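PDB 6GDX: periplasmic divalent cation tolerance protein from Synechococcus elongatus, which is a trimeric PII-like protein of the CutA family that possibly binds copper and may carry small molecules or signal through them, rather than confer heavy-metal tolerance. Local coordinates for residues S86-L94 with Y124-L132. Residues are numbered along the deposited sequence; the frame is centred on the assembly and turned at random. Where two conformers were deposited one is given.
Sequences SFKTTVEQL and YRDWLRSSL
The guanidinium of Arg-129 has Thr-90 CG2 over one face, 3.7 Å above the plane and offset toward the rim, and the carboxylate of Glu-92 at its edge. Arg-129 CD in turn lies over one face of the Arg-125 guanidinium, and Ser-131 OG over one face of the Trp-127 ring. Here, in the ferredoxin-like fold of the PII superfamily, helix segment 124-131 crosses strand segment 86-90 at 83°, where the chain turns into helix 91-104. One hydrogen bond, Arg-129 NH1 to the syn side of Glu-92 OE1 (2.5 Å), carries the salt bridge; planes 78° apart rule out a coplanar two-bond pair. With chi1 at 60°, Thr-90 turns OG1 back to accept from Gln-93 N as an N-cap and sends CG2 toward Leu-128 CD2. Leu-132 CD1 packs against Thr-89 OG1, whose hydrogen bond goes to Leu-58 O, and also meets Thr-90 tip to tip. Trp-127 NE1 bonds to Arg-72 O of the second subunit, and Tyr-124 lies about 4 Å from a bound Bis-Tris, probably from the crystallisation liquor. Lys-88 bends at chi2, carrying NZ back to Ser-86 OG; its side chain crosses that of Tyr-124 at about a right angle, with Lys-88 CG 3.5 Å from Tyr-124 OH.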
loop_
_atom_site.group_PDB
_atom_site.type_symbol
_atom_site.label_atom_id
_atom_site.label_comp_id
_atom_site.label_asym_id
_atom_site.label_seq_id
_atom_site.Cartn_x
_atom_site.Cartn_y
_atom_site.Cartn_z
ATOM N N SER B 86 -4.140 0.074 7.829
ATOM C CA SER B 86 -4.655 0.974 6.810
ATOM C C SER B 86 -6.105 1.271 7.129
ATOM O O SER B 86 -6.962 0.376 7.064
ATOM C CB SER B 86 -4.527 0.335 5.440
ATOM O OG SER B 86 -5.184 1.091 4.465
ATOM N N PHE B 87 -6.369 2.503 7.487
ATOM C CA PHE B 87 -7.695 2.982 7.866
ATOM C C PHE B 87 -8.322 3.651 6.648
ATOM O O PHE B 87 -7.785 4.629 6.100
ATOM C CB PHE B 87 -7.618 4.029 8.986
ATOM C CG PHE B 87 -7.130 3.513 10.321
ATOM C CD1 PHE B 87 -5.789 3.211 10.543
ATOM C CD2 PHE B 87 -8.004 3.368 11.376
ATOM C CE1 PHE B 87 -5.361 2.742 11.765
ATOM C CE2 PHE B 87 -7.573 2.912 12.614
ATOM C CZ PHE B 87 -6.245 2.630 12.822
ATOM N N LYS B 88 -9.479 3.148 6.230
ATOM C CA LYS B 88 -10.235 3.718 5.105
ATOM C C LYS B 88 -11.246 4.691 5.665
ATOM O O LYS B 88 -12.148 4.298 6.451
ATOM C CB LYS B 88 -11.002 2.634 4.359
ATOM C CG LYS B 88 -10.226 1.794 3.424
ATOM C CD LYS B 88 -9.149 1.023 4.106
ATOM C CE LYS B 88 -8.675 -0.098 3.221
ATOM N NZ LYS B 88 -7.480 -0.738 3.811
ATOM N N THR B 89 -11.139 5.950 5.271
ATOM C CA THR B 89 -12.010 6.997 5.804
ATOM C C THR B 89 -12.244 8.057 4.765
ATOM O O THR B 89 -11.855 7.929 3.607
ATOM C CB THR B 89 -11.396 7.521 7.124
ATOM O OG1 THR B 89 -12.361 8.262 7.842
ATOM C CG2 THR B 89 -10.125 8.337 6.932
ATOM N N THR B 90 -12.916 9.115 5.181
ATOM C CA THR B 90 -13.161 10.255 4.309
ATOM C C THR B 90 -12.331 11.425 4.772
ATOM O O THR B 90 -11.876 11.506 5.904
ATOM C CB THR B 90 -14.624 10.682 4.381
ATOM O OG1 THR B 90 -14.928 11.040 5.732
ATOM C CG2 THR B 90 -15.587 9.598 3.897
ATOM N N VAL B 91 -12.181 12.415 3.892
ATOM C CA VAL B 91 -11.470 13.621 4.284
ATOM C C VAL B 91 -12.172 14.287 5.459
ATOM O O VAL B 91 -11.508 14.872 6.320
ATOM C CB VAL B 91 -11.273 14.575 3.095
ATOM C CG1 VAL B 91 -12.593 15.080 2.555
ATOM C CG2 VAL B 91 -10.332 15.707 3.502
ATOM N N GLU B 92 -13.502 14.209 5.498
ATOM C CA GLU B 92 -14.250 14.839 6.581
ATOM C C GLU B 92 -13.941 14.237 7.951
ATOM O O GLU B 92 -14.022 14.960 8.952
ATOM C CB GLU B 92 -15.755 14.754 6.317
ATOM C CG GLU B 92 -16.212 15.619 5.144
ATOM C CD GLU B 92 -16.239 14.903 3.798
ATOM O OE1 GLU B 92 -15.728 13.759 3.648
ATOM O OE2 GLU B 92 -16.814 15.465 2.844
ATOM N N GLN B 93 -13.610 12.942 8.031
ATOM C CA GLN B 93 -13.270 12.315 9.312
ATOM C C GLN B 93 -11.779 12.246 9.581
ATOM O O GLN B 93 -11.402 11.830 10.668
ATOM C CB GLN B 93 -13.875 10.908 9.444
ATOM C CG GLN B 93 -15.388 10.850 9.346
ATOM C CD GLN B 93 -16.051 11.832 10.259
ATOM O OE1 GLN B 93 -15.640 11.969 11.401
ATOM N NE2 GLN B 93 -17.071 12.526 9.764
ATOM N N LEU B 94 -10.945 12.676 8.625
ATOM C CA LEU B 94 -9.514 12.407 8.728
ATOM C C LEU B 94 -8.884 13.121 9.922
ATOM O O LEU B 94 -8.114 12.530 10.678
ATOM C CB LEU B 94 -8.815 12.820 7.448
ATOM C CG LEU B 94 -7.316 12.536 7.391
ATOM C CD1 LEU B 94 -7.027 11.050 7.436
ATOM C CD2 LEU B 94 -6.721 13.200 6.158
ATOM N N TYR B 124 -18.561 1.252 -3.935
ATOM C CA TYR B 124 -17.625 1.223 -2.812
ATOM C C TYR B 124 -17.577 2.586 -2.125
ATOM O O TYR B 124 -17.604 2.691 -0.892
ATOM C CB TYR B 124 -16.234 0.763 -3.238
ATOM C CG TYR B 124 -15.312 0.699 -2.065
ATOM C CD1 TYR B 124 -15.289 -0.374 -1.212
ATOM C CD2 TYR B 124 -14.424 1.752 -1.802
ATOM C CE1 TYR B 124 -14.404 -0.382 -0.126
ATOM C CE2 TYR B 124 -13.587 1.758 -0.714
ATOM C CZ TYR B 124 -13.565 0.679 0.100
ATOM O OH TYR B 124 -12.719 0.735 1.204
ATOM N N ARG B 125 -17.463 3.651 -2.923
ATOM C CA ARG B 125 -17.433 4.979 -2.325
ATOM C C ARG B 125 -18.708 5.241 -1.529
ATOM O O ARG B 125 -18.644 5.772 -0.423
ATOM C CB ARG B 125 -17.215 6.081 -3.354
ATOM C CG ARG B 125 -17.406 7.478 -2.776
ATOM C CD ARG B 125 -16.880 8.553 -3.694
ATOM N NE ARG B 125 -17.133 9.879 -3.136
ATOM C CZ ARG B 125 -18.270 10.541 -3.275
ATOM N NH1 ARG B 125 -18.370 11.731 -2.730
ATOM N NH2 ARG B 125 -19.291 10.014 -3.935
ATOM N N ASP B 126 -19.866 4.873 -2.087
ATOM C CA ASP B 126 -21.110 5.066 -1.367
ATOM C C ASP B 126 -21.173 4.248 -0.076
ATOM O O ASP B 126 -21.649 4.756 0.936
ATOM C CB ASP B 126 -22.298 4.696 -2.254
ATOM C CG ASP B 126 -22.542 5.698 -3.378
ATOM O OD1 ASP B 126 -21.928 6.792 -3.405
ATOM O OD2 ASP B 126 -23.384 5.386 -4.253
ATOM N N TRP B 127 -20.672 3.009 -0.098
ATOM C CA TRP B 127 -20.607 2.192 1.115
ATOM C C TRP B 127 -19.741 2.871 2.175
ATOM O O TRP B 127 -20.093 2.987 3.351
ATOM C CB TRP B 127 -20.101 0.771 0.813
ATOM C CG TRP B 127 -19.713 0.095 2.079
ATOM C CD1 TRP B 127 -20.529 -0.466 3.016
ATOM C CD2 TRP B 127 -18.403 0.040 2.637
ATOM N NE1 TRP B 127 -19.788 -0.890 4.098
ATOM C CE2 TRP B 127 -18.479 -0.574 3.890
ATOM C CE3 TRP B 127 -17.159 0.451 2.175
ATOM C CZ2 TRP B 127 -17.344 -0.764 4.692
ATOM C CZ3 TRP B 127 -16.052 0.290 2.974
ATOM C CH2 TRP B 127 -16.152 -0.315 4.204
ATOM N N LEU B 128 -18.572 3.334 1.752
ATOM C CA LEU B 128 -17.615 3.910 2.680
ATOM C C LEU B 128 -18.219 5.150 3.332
ATOM O O LEU B 128 -18.240 5.271 4.576
ATOM C CB LEU B 128 -16.294 4.201 1.944
ATOM C CG LEU B 128 -15.109 4.558 2.812
ATOM C CD1 LEU B 128 -13.825 4.362 2.026
ATOM C CD2 LEU B 128 -15.202 5.980 3.310
ATOM N N ARG B 129 -18.739 6.043 2.501
ATOM C CA ARG B 129 -19.347 7.269 3.022
ATOM C C ARG B 129 -20.560 6.995 3.905
ATOM O O ARG B 129 -20.695 7.586 4.991
ATOM C CB ARG B 129 -19.752 8.183 1.880
ATOM C CG ARG B 129 -18.579 8.676 1.063
ATOM C CD ARG B 129 -18.825 9.936 0.265
ATOM N NE ARG B 129 -17.735 10.840 0.584
ATOM C CZ ARG B 129 -17.738 11.777 1.533
ATOM N NH1 ARG B 129 -16.636 12.453 1.715
ATOM N NH2 ARG B 129 -18.818 12.074 2.264
ATOM N N SER B 130 -21.409 6.070 3.490
ATOM C CA SER B 130 -22.608 5.776 4.316
ATOM C C SER B 130 -22.277 5.067 5.636
ATOM O O SER B 130 -23.041 5.149 6.611
ATOM C CB SER B 130 -23.634 4.981 3.530
ATOM O OG SER B 130 -23.160 3.728 3.171
ATOM N N SER B 131 -21.136 4.387 5.705
ATOM C CA SER B 131 -20.692 3.775 6.943
ATOM C C SER B 131 -20.291 4.737 8.015
ATOM O O SER B 131 -20.203 4.330 9.177
ATOM C CB SER B 131 -19.486 2.910 6.684
ATOM O OG SER B 131 -19.931 1.836 5.963
ATOM N N LEU B 132 -20.016 5.981 7.635
ATOM C CA LEU B 132 -19.563 7.022 8.546
ATOM C C LEU B 132 -20.661 8.069 8.756
ATOM O O LEU B 132 -20.373 9.155 9.236
ATOM C CB LEU B 132 -18.299 7.666 8.000
ATOM C CG LEU B 132 -17.174 6.682 7.632
ATOM C CD1 LEU B 132 -15.899 7.379 7.201
ATOM C CD2 LEU B 132 -16.867 5.739 8.786
#